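Local coordinates for periplasmic branched-chain amino acid-binding protein (Burkholderia mallei, PDB 3I09), which probably captures branched-chain amino acids or similar small molecules in the periplasm for an ABC transporter, and in this crystal holds acetoacetic acid, at residues A282-V287 with D315-K320; M31-F36 with T289-V294; L239-T244 with M336-P341. All coordinates share one frame; numbering follows the deposited sequence.

Contact 1: residues A282-V287 with D315-K320. With EDO (1,2-ethanediol), chain M.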
ATOM      1  N   ALA A 282      -3.108  -3.121  -8.109  1.00  9.68           N
ATOM      2  CA  ALA A 282      -1.873  -3.873  -7.788  1.00  9.67           C
ATOM      3  C   ALA A 282      -2.129  -5.353  -7.468  1.00  9.77           C
ATOM      4  O   ALA A 282      -1.342  -6.215  -7.871  1.00  9.85           O
ATOM      5  CB  ALA A 282      -1.138  -3.205  -6.646  1.00  9.58           C
ATOM      6  N   ASP A 283      -3.248  -5.660  -6.783  1.00 10.32           N
ATOM      7  CA  ASP A 283      -3.640  -7.046  -6.533  1.00 11.25           C
ATOM      8  C   ASP A 283      -3.726  -7.836  -7.848  1.00 10.50           C
ATOM      9  O   ASP A 283      -3.169  -8.954  -7.961  1.00 11.08           O
ATOM     10  CB  ASP A 283      -5.003  -7.142  -5.818  1.00 11.73           C
ATOM     11  CG  ASP A 283      -4.993  -6.682  -4.355  1.00 15.77           C
ATOM     12  OD1 ASP A 283      -3.936  -6.714  -3.690  1.00 16.01           O
ATOM     13  OD2 ASP A 283      -6.112  -6.283  -3.876  1.00 15.75           O
ATOM     14  N   TYR A 284      -4.456  -7.281  -8.824  1.00 10.66           N
ATOM     15  CA  TYR A 284      -4.599  -7.910 -10.129  1.00 10.03           C
ATOM     16  C   TYR A 284      -3.214  -8.054 -10.787  1.00 11.16           C
ATOM     17  O   TYR A 284      -2.851  -9.143 -11.254  1.00 11.52           O
ATOM     18  CB  TYR A 284      -5.573  -7.117 -11.002  1.00 10.36           C
ATOM     19  CG  TYR A 284      -5.772  -7.634 -12.411  1.00 10.19           C
ATOM     20  CD1 TYR A 284      -4.765  -7.551 -13.350  1.00 13.24           C
ATOM     21  CD2 TYR A 284      -6.990  -8.200 -12.808  1.00 11.15           C
ATOM     22  CE1 TYR A 284      -4.944  -8.021 -14.656  1.00 13.09           C
ATOM     23  CE2 TYR A 284      -7.195  -8.635 -14.131  1.00 10.96           C
ATOM     24  CZ  TYR A 284      -6.147  -8.572 -15.021  1.00 11.85           C
ATOM     25  OH  TYR A 284      -6.311  -9.018 -16.280  1.00 10.87           O
ATOM     26  N   SER A 285      -2.434  -6.985 -10.795  1.00 11.65           N
ATOM     27  CA  SER A 285      -1.142  -7.000 -11.491  1.00 12.68           C
ATOM     28  C   SER A 285      -0.176  -8.015 -10.893  1.00 11.14           C
ATOM     29  O   SER A 285       0.557  -8.686 -11.603  1.00 11.48           O
ATOM     30  CB  SER A 285      -0.505  -5.593 -11.448  1.00 12.77           C
ATOM     31  OG  SER A 285       0.805  -5.583 -11.989  1.00 11.85           O
ATOM     32  N   SER A 286      -0.153  -8.085  -9.567  1.00 11.56           N
ATOM     33  CA  SER A 286       0.775  -8.959  -8.841  1.00 11.61           C
ATOM     34  C   SER A 286       0.470 -10.413  -9.161  1.00 11.12           C
ATOM     35  O   SER A 286       1.389 -11.227  -9.321  1.00 12.12           O
ATOM     36  CB  SER A 286       0.716  -8.702  -7.309  1.00 12.29           C
ATOM     37  OG  SER A 286      -0.510  -9.153  -6.798  1.00 14.59           O
ATOM     38  N   VAL A 287      -0.816 -10.758  -9.326  1.00 11.02           N
ATOM     39  CA  VAL A 287      -1.204 -12.121  -9.696  1.00 10.02           C
ATOM     40  C   VAL A 287      -0.781 -12.461 -11.133  1.00 10.39           C
ATOM     41  O   VAL A 287      -0.250 -13.534 -11.402  1.00 10.64           O
ATOM     42  CB  VAL A 287      -2.722 -12.362  -9.431  1.00 10.72           C
ATOM     43  CG1 VAL A 287      -3.234 -13.669 -10.065  1.00 10.14           C
ATOM     44  CG2 VAL A 287      -2.935 -12.370  -7.878  1.00 11.16           C
ATOM     45  N   ASP A 315       5.356  -5.157 -17.134  1.00 13.61           N
ATOM     46  CA  ASP A 315       4.867  -4.080 -17.977  1.00 15.37           C
ATOM     47  C   ASP A 315       3.404  -4.336 -18.288  1.00 15.11           C
ATOM     48  O   ASP A 315       3.078  -5.065 -19.224  1.00 16.17           O
ATOM     49  CB  ASP A 315       5.666  -3.976 -19.306  1.00 17.00           C
ATOM     50  CG  ASP A 315       5.302  -2.745 -20.138  1.00 21.28           C
ATOM     51  OD1 ASP A 315       4.455  -1.908 -19.743  1.00 25.03           O
ATOM     52  OD2 ASP A 315       5.923  -2.575 -21.223  1.00 28.16           O
ATOM     53  N   ASP A 316       2.538  -3.782 -17.463  1.00 12.97           N
ATOM     54  CA  ASP A 316       1.113  -3.950 -17.644  1.00 12.65           C
ATOM     55  C   ASP A 316       0.392  -2.618 -17.350  1.00 12.50           C
ATOM     56  O   ASP A 316       1.040  -1.571 -17.209  1.00 11.40           O
ATOM     57  CB  ASP A 316       0.622  -5.154 -16.835  1.00 11.40           C
ATOM     58  CG  ASP A 316       0.777  -4.977 -15.317  1.00 12.69           C
ATOM     59  OD1 ASP A 316       0.937  -3.838 -14.842  1.00 12.47           O
ATOM     60  OD2 ASP A 316       0.673  -5.990 -14.587  1.00 15.50           O
ATOM     61  N   PHE A 317      -0.952  -2.660 -17.300  1.00 10.92           N
ATOM     62  CA  PHE A 317      -1.755  -1.471 -17.067  1.00 11.41           C
ATOM     63  C   PHE A 317      -1.451  -0.806 -15.697  1.00 10.81           C
ATOM     64  O   PHE A 317      -1.759   0.377 -15.503  1.00 11.80           O
ATOM     65  CB  PHE A 317      -3.253  -1.833 -17.108  1.00 10.14           C
ATOM     66  CG  PHE A 317      -3.711  -2.473 -15.851  1.00 11.18           C
ATOM     67  CD1 PHE A 317      -3.533  -3.824 -15.632  1.00 13.02           C
ATOM     68  CD2 PHE A 317      -4.234  -1.704 -14.836  1.00 11.00           C
ATOM     69  CE1 PHE A 317      -3.875  -4.386 -14.419  1.00 15.70           C
ATOM     70  CE2 PHE A 317      -4.603  -2.290 -13.626  1.00 12.44           C
ATOM     71  CZ  PHE A 317      -4.414  -3.632 -13.439  1.00 12.02           C
ATOM     72  N   TYR A 318      -0.898  -1.586 -14.770  1.00 11.57           N
ATOM     73  CA  TYR A 318      -0.567  -1.112 -13.419  1.00 11.03           C
ATOM     74  C   TYR A 318       0.791  -0.388 -13.386  1.00 10.96           C
ATOM     75  O   TYR A 318       0.872   0.735 -12.913  1.00 11.09           O
ATOM     76  CB  TYR A 318      -0.620  -2.270 -12.399  1.00 10.48           C
ATOM     77  CG  TYR A 318      -0.141  -1.817 -11.046  1.00  9.80           C
ATOM     78  CD1 TYR A 318      -0.925  -0.935 -10.272  1.00 10.26           C
ATOM     79  CD2 TYR A 318       1.092  -2.220 -10.548  1.00 10.65           C
ATOM     80  CE1 TYR A 318      -0.463  -0.450  -9.038  1.00 10.00           C
ATOM     81  CE2 TYR A 318       1.585  -1.718  -9.301  1.00 11.79           C
ATOM     82  CZ  TYR A 318       0.795  -0.822  -8.572  1.00 11.82           C
ATOM     83  OH  TYR A 318       1.306  -0.345  -7.368  1.00 13.49           O
ATOM     84  N   ALA A 319       1.834  -1.012 -13.929  1.00 11.83           N
ATOM     85  CA  ALA A 319       3.181  -0.489 -13.810  1.00 11.03           C
ATOM     86  C   ALA A 319       4.115  -1.065 -14.828  1.00 12.34           C
ATOM     87  O   ALA A 319       3.896  -2.154 -15.349  1.00 10.94           O
ATOM     88  CB  ALA A 319       3.761  -0.748 -12.390  1.00 11.94           C
ATOM     89  N   LYS A 320       5.175  -0.311 -15.081  1.00 13.29           N
ATOM     90  CA  LYS A 320       6.387  -0.845 -15.685  1.00 13.72           C
ATOM     91  C   LYS A 320       7.421  -0.912 -14.573  1.00 13.55           C
ATOM     92  O   LYS A 320       7.621   0.060 -13.855  1.00 13.09           O
ATOM     93  CB  LYS A 320       6.899   0.026 -16.809  1.00 14.69           C
ATOM     94  CG  LYS A 320       5.882   0.242 -17.929  1.00 19.02           C
TER
HETATM   95  C1  EDO M  16       0.408  -0.223 -20.272  1.00 48.90           C
HETATM   96  O1  EDO M  16      -0.168   0.730 -19.379  1.00 48.49           O
HETATM   97  C2  EDO M  16      -0.483  -1.444 -20.447  1.00 48.22           C
HETATM   98  O2  EDO M  16      -0.914  -1.533 -21.803  1.00 49.17           O
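Ser285 and Asp316 make the one hydrogen bond between the helix segment 282-287 and the loop 315-320: Ser285 OG donates to Asp316 OD2 at 2.6 Å, on the syn lone pair, the side facing the other carboxylate oxygen. OG is anti to the backbone N (chi1 174°), where it also bonds to Tyr120 OH, so the hydroxyl links the helix to two partners. The second oxygen works inside the loop. Asp316 OD1 accepts from Tyr318 N at 2.9 Å, met from 46° out of the carboxylate plane, and from Ala319 N at 3.1 Å, forming an Asx turn and an Asx motif. The carboxylate thus divides its oxygens, one folding the loop and one fastening it to the helix.

This loop is the tip of a beta hairpin, joining antiparallel strands 314-315 and 320-323, and it lies against helix 278-297 of a type I periplasmic binding protein. The same helix touches strand 5-11 and Ile101 with its Asp283, so it packs on the lobe that carries the six-stranded sheet.

Aromatic contacts flank the polar bond. Phe317 turns its edge toward the face of Tyr284 in an offset edge-to-face pair, with centroids 5.5 Å apart and planes at 77°; the nearest atoms are Tyr284 CD1 and Phe317 CE1, at 3.5 Å. Trp264 stacks on Phe317 and meets Tyr284 edge-to-face, while Tyr284 OH bonds to Asp35. Three residues before Ser285, Ala282 CB lies over a face of the Tyr318 ring, a CH-pi contact 4.0 Å from its centroid, and Tyr318 OH bonds to Ser252.

Beside the hydrogen bond, Ser285 CB meets Tyr318 CB at 3.5 Å. On the loop's outer side, ethanediol, probably from the crystallisation liquor, gives Asp316 O a weak hydrogen bond from O1.

Contact 2: residues M31-F36 with T289-V294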
HETATM    1  N   MSE A  31     -10.297 -11.915 -11.134  1.00 12.96           N
HETATM    2  CA  MSE A  31     -10.313 -11.498 -12.541  0.50 12.73           C
HETATM    3  C   MSE A  31      -8.968 -11.792 -13.187  1.00 12.66           C
HETATM    4  O   MSE A  31      -8.941 -12.271 -14.305  1.00 12.24           O
HETATM    5  CB  MSE A  31     -10.668 -10.024 -12.700  0.50 12.90           C
HETATM    6  CG  MSE A  31     -12.116  -9.703 -12.432  0.50 13.72           C
HETATM    7 SE   MSE A  31     -12.451  -7.815 -12.822  0.38 17.80          SE
HETATM    8  CE  MSE A  31     -11.647  -7.904 -14.555  0.50  6.61           C
ATOM      9  N   ALA A  32      -7.864 -11.524 -12.487  1.00 11.94           N
ATOM     10  CA  ALA A  32      -6.517 -11.817 -13.026  1.00 11.55           C
ATOM     11  C   ALA A  32      -6.353 -13.319 -13.322  1.00 10.40           C
ATOM     12  O   ALA A  32      -5.786 -13.693 -14.310  1.00 11.09           O
ATOM     13  CB  ALA A  32      -5.424 -11.362 -12.034  1.00 10.46           C
ATOM     14  N   VAL A  33      -6.849 -14.161 -12.436  1.00 10.58           N
ATOM     15  CA  VAL A  33      -6.794 -15.615 -12.647  1.00 10.22           C
ATOM     16  C   VAL A  33      -7.587 -16.010 -13.898  1.00 11.82           C
ATOM     17  O   VAL A  33      -7.099 -16.752 -14.755  1.00 11.91           O
ATOM     18  CB  VAL A  33      -7.257 -16.362 -11.402  1.00  9.92           C
ATOM     19  CG1 VAL A  33      -7.418 -17.871 -11.681  1.00 11.04           C
ATOM     20  CG2 VAL A  33      -6.220 -16.107 -10.265  1.00  6.54           C
ATOM     21  N   ALA A  34      -8.818 -15.527 -13.984  1.00 11.81           N
ATOM     22  CA  ALA A  34      -9.660 -15.808 -15.140  1.00 11.81           C
ATOM     23  C   ALA A  34      -9.030 -15.274 -16.400  1.00 13.04           C
ATOM     24  O   ALA A  34      -8.977 -15.981 -17.420  1.00 12.39           O
ATOM     25  CB  ALA A  34     -11.056 -15.217 -14.940  1.00 13.11           C
ATOM     26  N   ASP A  35      -8.515 -14.040 -16.358  1.00 12.27           N
ATOM     27  CA  ASP A  35      -7.915 -13.458 -17.571  1.00 14.65           C
ATOM     28  C   ASP A  35      -6.691 -14.210 -18.094  1.00 14.04           C
ATOM     29  O   ASP A  35      -6.456 -14.256 -19.309  1.00 13.30           O
ATOM     30  CB  ASP A  35      -7.571 -11.988 -17.392  1.00 13.08           C
ATOM     31  CG  ASP A  35      -8.808 -11.106 -17.211  1.00 15.88           C
ATOM     32  OD1 ASP A  35      -9.955 -11.541 -17.495  1.00 14.83           O
ATOM     33  OD2 ASP A  35      -8.622  -9.947 -16.782  1.00 12.97           O
ATOM     34  N   PHE A  36      -5.942 -14.819 -17.179  1.00 13.91           N
ATOM     35  CA  PHE A  36      -4.752 -15.598 -17.520  1.00 13.52           C
ATOM     36  C   PHE A  36      -5.134 -16.948 -18.167  1.00 12.51           C
ATOM     37  O   PHE A  36      -4.296 -17.602 -18.765  1.00 12.93           O
ATOM     38  CB  PHE A  36      -3.950 -15.859 -16.234  1.00 13.26           C
ATOM     39  CG  PHE A  36      -2.531 -16.295 -16.482  1.00 14.00           C
ATOM     40  CD1 PHE A  36      -1.560 -15.370 -16.773  1.00 15.27           C
ATOM     41  CD2 PHE A  36      -2.177 -17.630 -16.433  1.00 11.41           C
ATOM     42  CE1 PHE A  36      -0.255 -15.770 -17.010  1.00 15.04           C
ATOM     43  CE2 PHE A  36      -0.865 -18.016 -16.669  1.00 13.06           C
ATOM     44  CZ  PHE A  36       0.078 -17.091 -16.968  1.00 13.02           C
ATOM     45  N   THR A 289       1.747 -11.132 -12.608  1.00 10.80           N
ATOM     46  CA  THR A 289       3.207 -11.254 -12.498  1.00 10.25           C
ATOM     47  C   THR A 289       3.622 -12.622 -11.946  1.00 11.79           C
ATOM     48  O   THR A 289       4.519 -13.275 -12.493  1.00 11.05           O
ATOM     49  CB  THR A 289       3.746 -10.079 -11.688  1.00 10.14           C
ATOM     50  OG1 THR A 289       3.478  -8.877 -12.439  1.00 11.16           O
ATOM     51  CG2 THR A 289       5.254 -10.261 -11.385  1.00 11.21           C
ATOM     52  N   TYR A 290       2.997 -13.058 -10.851  1.00 10.48           N
ATOM     53  CA  TYR A 290       3.257 -14.395 -10.328  1.00 10.55           C
ATOM     54  C   TYR A 290       2.990 -15.482 -11.376  1.00 10.48           C
ATOM     55  O   TYR A 290       3.810 -16.376 -11.563  1.00  9.28           O
ATOM     56  CB  TYR A 290       2.408 -14.651  -9.094  1.00 10.55           C
ATOM     57  CG  TYR A 290       2.516 -16.047  -8.585  1.00 10.70           C
ATOM     58  CD1 TYR A 290       3.615 -16.462  -7.856  1.00 11.76           C
ATOM     59  CD2 TYR A 290       1.507 -16.984  -8.863  1.00 13.10           C
ATOM     60  CE1 TYR A 290       3.708 -17.792  -7.402  1.00 12.46           C
ATOM     61  CE2 TYR A 290       1.596 -18.292  -8.427  1.00 12.54           C
ATOM     62  CZ  TYR A 290       2.706 -18.684  -7.705  1.00 12.72           C
ATOM     63  OH  TYR A 290       2.846 -19.978  -7.275  1.00 15.32           O
ATOM     64  N   LEU A 291       1.812 -15.446 -12.002  1.00 10.99           N
ATOM     65  CA  LEU A 291       1.436 -16.493 -12.939  1.00 11.36           C
ATOM     66  C   LEU A 291       2.403 -16.532 -14.124  1.00 11.94           C
ATOM     67  O   LEU A 291       2.733 -17.614 -14.597  1.00 11.66           O
ATOM     68  CB  LEU A 291      -0.030 -16.405 -13.392  1.00 11.74           C
ATOM     69  CG  LEU A 291      -1.076 -16.661 -12.274  1.00 12.27           C
ATOM     70  CD1 LEU A 291      -2.506 -16.346 -12.748  1.00 12.21           C
ATOM     71  CD2 LEU A 291      -0.977 -18.078 -11.749  1.00 11.57           C
ATOM     72  N   LYS A 292       2.858 -15.365 -14.584  1.00 11.56           N
ATOM     73  CA  LYS A 292       3.829 -15.317 -15.688  1.00 12.27           C
ATOM     74  C   LYS A 292       5.126 -15.982 -15.268  1.00 11.33           C
ATOM     75  O   LYS A 292       5.771 -16.627 -16.078  1.00 12.47           O
ATOM     76  CB  LYS A 292       4.102 -13.890 -16.162  1.00 12.80           C
ATOM     77  CG  LYS A 292       2.997 -13.341 -17.017  1.00 15.65           C
ATOM     78  CD  LYS A 292       3.265 -11.898 -17.482  1.00 21.66           C
ATOM     79  CE  LYS A 292       2.209 -11.428 -18.538  1.00 23.90           C
ATOM     80  NZ  LYS A 292       2.264 -12.147 -19.861  1.00 26.18           N
ATOM     81  N   ALA A 293       5.510 -15.809 -14.009  1.00 11.15           N
ATOM     82  CA  ALA A 293       6.717 -16.408 -13.501  1.00 10.96           C
ATOM     83  C   ALA A 293       6.596 -17.937 -13.382  1.00 11.85           C
ATOM     84  O   ALA A 293       7.503 -18.659 -13.772  1.00 12.95           O
ATOM     85  CB  ALA A 293       7.074 -15.774 -12.169  1.00  9.52           C
ATOM     86  N   VAL A 294       5.455 -18.419 -12.904  1.00 11.25           N
ATOM     87  CA  VAL A 294       5.205 -19.865 -12.827  1.00 12.04           C
ATOM     88  C   VAL A 294       5.204 -20.446 -14.245  1.00 12.65           C
ATOM     89  O   VAL A 294       5.785 -21.484 -14.448  1.00 14.04           O
ATOM     90  CB  VAL A 294       3.886 -20.200 -12.148  1.00 12.27           C
ATOM     91  CG1 VAL A 294       3.574 -21.715 -12.251  1.00 11.93           C
ATOM     92  CG2 VAL A 294       3.918 -19.762 -10.635  1.00 10.53           C
TER
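Phe36 and Leu291 carry most of this helix-helix contact, in which helix 22-36 and helix 278-297 lie beside each other against the six-stranded sheet of one lobe of the type I periplasmic binding protein fold. Their short segments run in broadly the same direction, crossing at -38° with the axes 10.8 Å apart at closest approach. No hydrogen bond spans them; the join is apolar.

Leu291 presents its stem to the aromatic ring. Its CB sits over the centre of the Phe36 ring, 3.5 Å from the centroid and only 8° off the ring normal, a CH-pi contact that is almost exactly face-on. From there the side chain runs back toward the root of the phenylalanine, and Leu291 CD1 comes to 3.7 Å from Phe36 CG. The two side chains cross obliquely, with Leu291 CB over the ring and CD1 at its root. Leu291 CD1 also faces Val33 more loosely, at 4.5 Å from its CG2, and Leu291 and Val33 both touch Ile45 of strand 43-51, so both helices pack on the same strand of the sheet.

Phe36 has CG anti to the backbone N (chi1 -163°), and its ring extends out over the neighbouring helix. The far end of the ring reaches the other backbone, with Phe36 CZ 3.6 Å from Leu291 O. Gln295, one turn further on, is another neighbour of this ring. Asp35, next to Phe36, turns elsewhere and forms a salt bridge with Arg267.

Lys292 adds a smaller, more exposed border with its aliphatic part. Lys292 CG lies 4.1 Å from Phe36 CE1, the same ring atom that comes to 4.0 Å from the Lys292 backbone N.

Contact 3: residues L239-T244 with M336-P341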
ATOM      1  N   LEU A 239     -14.555  11.465   2.114  1.00 12.52           N
ATOM      2  CA  LEU A 239     -14.467  12.811   2.671  1.00 12.15           C
ATOM      3  C   LEU A 239     -15.111  13.847   1.773  1.00 13.60           C
ATOM      4  O   LEU A 239     -15.675  14.849   2.268  1.00 11.71           O
ATOM      5  CB  LEU A 239     -13.000  13.192   2.923  1.00 12.99           C
ATOM      6  CG  LEU A 239     -12.346  12.471   4.082  1.00 14.88           C
ATOM      7  CD1 LEU A 239     -10.809  12.535   3.973  1.00 12.77           C
ATOM      8  CD2 LEU A 239     -12.866  13.065   5.410  1.00 15.62           C
ATOM      9  N   GLY A 240     -15.000  13.647   0.463  1.00 12.94           N
ATOM     10  CA  GLY A 240     -15.444  14.645  -0.488  1.00 13.08           C
ATOM     11  C   GLY A 240     -14.344  15.663  -0.815  1.00 13.27           C
ATOM     12  O   GLY A 240     -13.422  15.924  -0.013  1.00 13.57           O
ATOM     13  N   LEU A 241     -14.437  16.223  -2.020  1.00 12.94           N
ATOM     14  CA  LEU A 241     -13.461  17.209  -2.510  1.00 12.26           C
ATOM     15  C   LEU A 241     -13.492  18.522  -1.766  1.00 12.48           C
ATOM     16  O   LEU A 241     -12.461  19.164  -1.606  1.00 12.33           O
ATOM     17  CB  LEU A 241     -13.654  17.467  -4.012  1.00 12.46           C
ATOM     18  CG  LEU A 241     -13.316  16.290  -4.913  1.00 12.31           C
ATOM     19  CD1 LEU A 241     -13.597  16.685  -6.382  1.00 10.60           C
ATOM     20  CD2 LEU A 241     -11.859  15.802  -4.700  1.00 11.89           C
ATOM     21  N   GLU A 242     -14.657  18.946  -1.288  1.00 13.10           N
ATOM     22  CA  GLU A 242     -14.695  20.228  -0.605  1.00 13.99           C
ATOM     23  C   GLU A 242     -13.713  20.202   0.608  1.00 13.26           C
ATOM     24  O   GLU A 242     -12.983  21.151   0.835  1.00 13.63           O
ATOM     25  CB  GLU A 242     -16.111  20.556  -0.145  1.00 15.06           C
ATOM     26  CG  GLU A 242     -16.197  21.867   0.637  1.00 20.20           C
ATOM     27  CD  GLU A 242     -15.897  23.068  -0.214  1.00 26.43           C
ATOM     28  OE1 GLU A 242     -16.156  23.002  -1.446  1.00 33.09           O
ATOM     29  OE2 GLU A 242     -15.410  24.085   0.350  1.00 33.59           O
ATOM     30  N   THR A 243     -13.665  19.080   1.309  1.00 12.71           N
ATOM     31  CA  THR A 243     -12.797  18.918   2.488  1.00 13.22           C
ATOM     32  C   THR A 243     -11.353  18.596   2.107  1.00 14.11           C
ATOM     33  O   THR A 243     -10.423  19.053   2.787  1.00 14.39           O
ATOM     34  CB  THR A 243     -13.336  17.814   3.389  1.00 14.47           C
ATOM     35  OG1 THR A 243     -14.583  18.245   3.960  1.00 16.38           O
ATOM     36  CG2 THR A 243     -12.311  17.428   4.529  1.00 14.82           C
ATOM     37  N   THR A 244     -11.144  17.829   1.033  1.00 13.05           N
ATOM     38  CA  THR A 244      -9.782  17.323   0.690  1.00 12.81           C
ATOM     39  C   THR A 244      -8.995  18.131  -0.330  1.00 12.42           C
ATOM     40  O   THR A 244      -7.799  17.896  -0.543  1.00 12.17           O
ATOM     41  CB  THR A 244      -9.821  15.852   0.231  1.00 12.82           C
ATOM     42  OG1 THR A 244     -10.822  15.693  -0.784  1.00 13.36           O
ATOM     43  CG2 THR A 244     -10.143  14.947   1.415  1.00 13.13           C
HETATM   44  N   MSE A 336       0.482  13.717  -6.269  1.00 14.41           N
HETATM   45  CA  MSE A 336      -0.759  14.298  -6.754  1.00 15.28           C
HETATM   46  C   MSE A 336      -1.340  15.303  -5.814  1.00 14.48           C
HETATM   47  O   MSE A 336      -1.028  15.316  -4.606  1.00 13.31           O
HETATM   48  CB  MSE A 336      -1.716  13.159  -6.999  1.00 15.57           C
HETATM   49  CG  MSE A 336      -0.921  12.292  -7.957  1.00 21.89           C
HETATM   50 SE   MSE A 336      -1.883  11.268  -8.937  0.75 27.75          SE
HETATM   51  CE  MSE A 336      -2.507  10.292  -7.483  1.00 19.83           C
ATOM     52  N   GLU A 337      -2.156  16.186  -6.382  1.00 13.90           N
ATOM     53  CA  GLU A 337      -2.883  17.129  -5.571  1.00 13.25           C
ATOM     54  C   GLU A 337      -4.376  16.870  -5.764  1.00 12.07           C
ATOM     55  O   GLU A 337      -4.835  16.657  -6.882  1.00 12.98           O
ATOM     56  CB  GLU A 337      -2.509  18.581  -5.922  1.00 14.07           C
ATOM     57  CG  GLU A 337      -3.227  19.575  -5.052  1.00 15.43           C
ATOM     58  CD  GLU A 337      -2.895  21.057  -5.354  1.00 20.51           C
ATOM     59  OE1 GLU A 337      -2.540  21.366  -6.512  1.00 22.60           O
ATOM     60  OE2 GLU A 337      -3.066  21.900  -4.437  1.00 17.95           O
ATOM     61  N   VAL A 338      -5.133  16.894  -4.667  1.00 11.96           N
ATOM     62  CA  VAL A 338      -6.571  16.653  -4.735  1.00 11.42           C
ATOM     63  C   VAL A 338      -7.238  17.885  -5.320  1.00 11.05           C
ATOM     64  O   VAL A 338      -6.930  19.028  -4.927  1.00 11.82           O
ATOM     65  CB  VAL A 338      -7.165  16.323  -3.365  1.00 12.07           C
ATOM     66  CG1 VAL A 338      -8.682  16.134  -3.510  1.00 10.45           C
ATOM     67  CG2 VAL A 338      -6.444  15.070  -2.762  1.00 11.80           C
ATOM     68  N   LYS A 339      -8.071  17.649  -6.317  1.00 11.02           N
ATOM     69  CA  LYS A 339      -8.823  18.698  -7.006  1.00 11.19           C
ATOM     70  C   LYS A 339      -9.821  19.506  -6.169  1.00 11.52           C
ATOM     71  O   LYS A 339     -10.383  19.020  -5.192  1.00  9.62           O
ATOM     72  CB  LYS A 339      -9.588  18.109  -8.207  1.00 10.77           C
ATOM     73  CG  LYS A 339      -8.690  17.756  -9.386  1.00 11.69           C
ATOM     74  CD  LYS A 339      -9.507  17.200 -10.586  1.00 13.26           C
ATOM     75  CE  LYS A 339      -8.662  17.147 -11.852  1.00 15.99           C
ATOM     76  NZ  LYS A 339      -9.534  16.858 -13.019  1.00 15.98           N
ATOM     77  N   LYS A 340     -10.024  20.752  -6.594  1.00 11.81           N
ATOM     78  CA  LYS A 340     -11.158  21.528  -6.168  1.00 13.37           C
ATOM     79  C   LYS A 340     -12.404  20.856  -6.764  1.00 11.73           C
ATOM     80  O   LYS A 340     -12.343  20.275  -7.841  1.00 11.62           O
ATOM     81  CB  LYS A 340     -11.112  22.969  -6.705  1.00 13.18           C
ATOM     82  CG  LYS A 340      -9.922  23.813  -6.299  1.00 17.03           C
ATOM     83  CD  LYS A 340     -10.058  25.174  -6.960  1.00 20.61           C
ATOM     84  CE  LYS A 340      -8.754  25.949  -6.928  1.00 26.07           C
ATOM     85  NZ  LYS A 340      -8.385  26.201  -5.522  1.00 27.09           N
ATOM     86  N   PRO A 341     -13.546  20.983  -6.091  1.00 12.09           N
ATOM     87  CA  PRO A 341     -14.804  20.515  -6.689  1.00 11.90           C
ATOM     88  C   PRO A 341     -15.018  21.013  -8.123  1.00 12.03           C
ATOM     89  O   PRO A 341     -15.384  20.227  -8.992  1.00 11.64           O
ATOM     90  CB  PRO A 341     -15.871  21.082  -5.740  1.00 12.92           C
ATOM     91  CG  PRO A 341     -15.185  21.118  -4.394  1.00 11.66           C
ATOM     92  CD  PRO A 341     -13.740  21.512  -4.728  1.00 12.25           C
TER
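Leu241 and Val338 form the tight part of a contact between a short helical turn, 241-244, and the end of strand 329-338 in the antiparallel sheet of this type I periplasmic binding protein. Just past the turn, the chain enters strand 248-251, which pairs with 329-338; backbone bonds from Val338 to Gly246 and Leu247 continue that pairing up to the contact.

Leu241 CD2 presses on Val338 CG1 at 3.4 Å, closer than carbons usually come. Val338 CG1 is anti to its backbone N (chi1 178°), and this branch also lies 3.5 Å from Thr244 OG1. The valine thus spans both ends of the turn, with Val338 CB 3.3 Å from Thr244 O. Leu241 also lies against Lys339 O, which the contact buries and which has no polar partner in the model.

Toward solvent the fit slackens. Pro341 leans across the start of the turn, its CG 4.0 Å from Leu241 CB, while the bent Glu242 side chain brings OE1 to 3.6 Å from Pro341 CG. Lys339 sends its ammonium group away, to a salt bridge with Asp349.

Within the turn, Gly240 O accepts both Thr244 N and Thr244 OG1; the hydroxyl approaches at 2.7 Å, from 45° above the carbonyl plane.

From the N terminus, helix 22-36 supplies the first side of contact 2, and segment 239-244 later opens contact 3. Helix 278-297 then gives residues 282-287 to contact 1 and, almost directly after them, residues 289-294, which close the long loop of contact 2. Contact 1 closes next at the hairpin tip 315-320, and contact 3 last at 336-341. Contact 1 is nested inside contact 3, while contact 2 crosses both. Contacts 1 and 2 share one helix and touch, their centres 10 Å apart, tying helix 22-36 and the hairpin to it; contact 3, about 27 Å from contact 1 between centres, lies at the end of strand 329-338, in the same antiparallel sheet that carries the hairpin of contact 1.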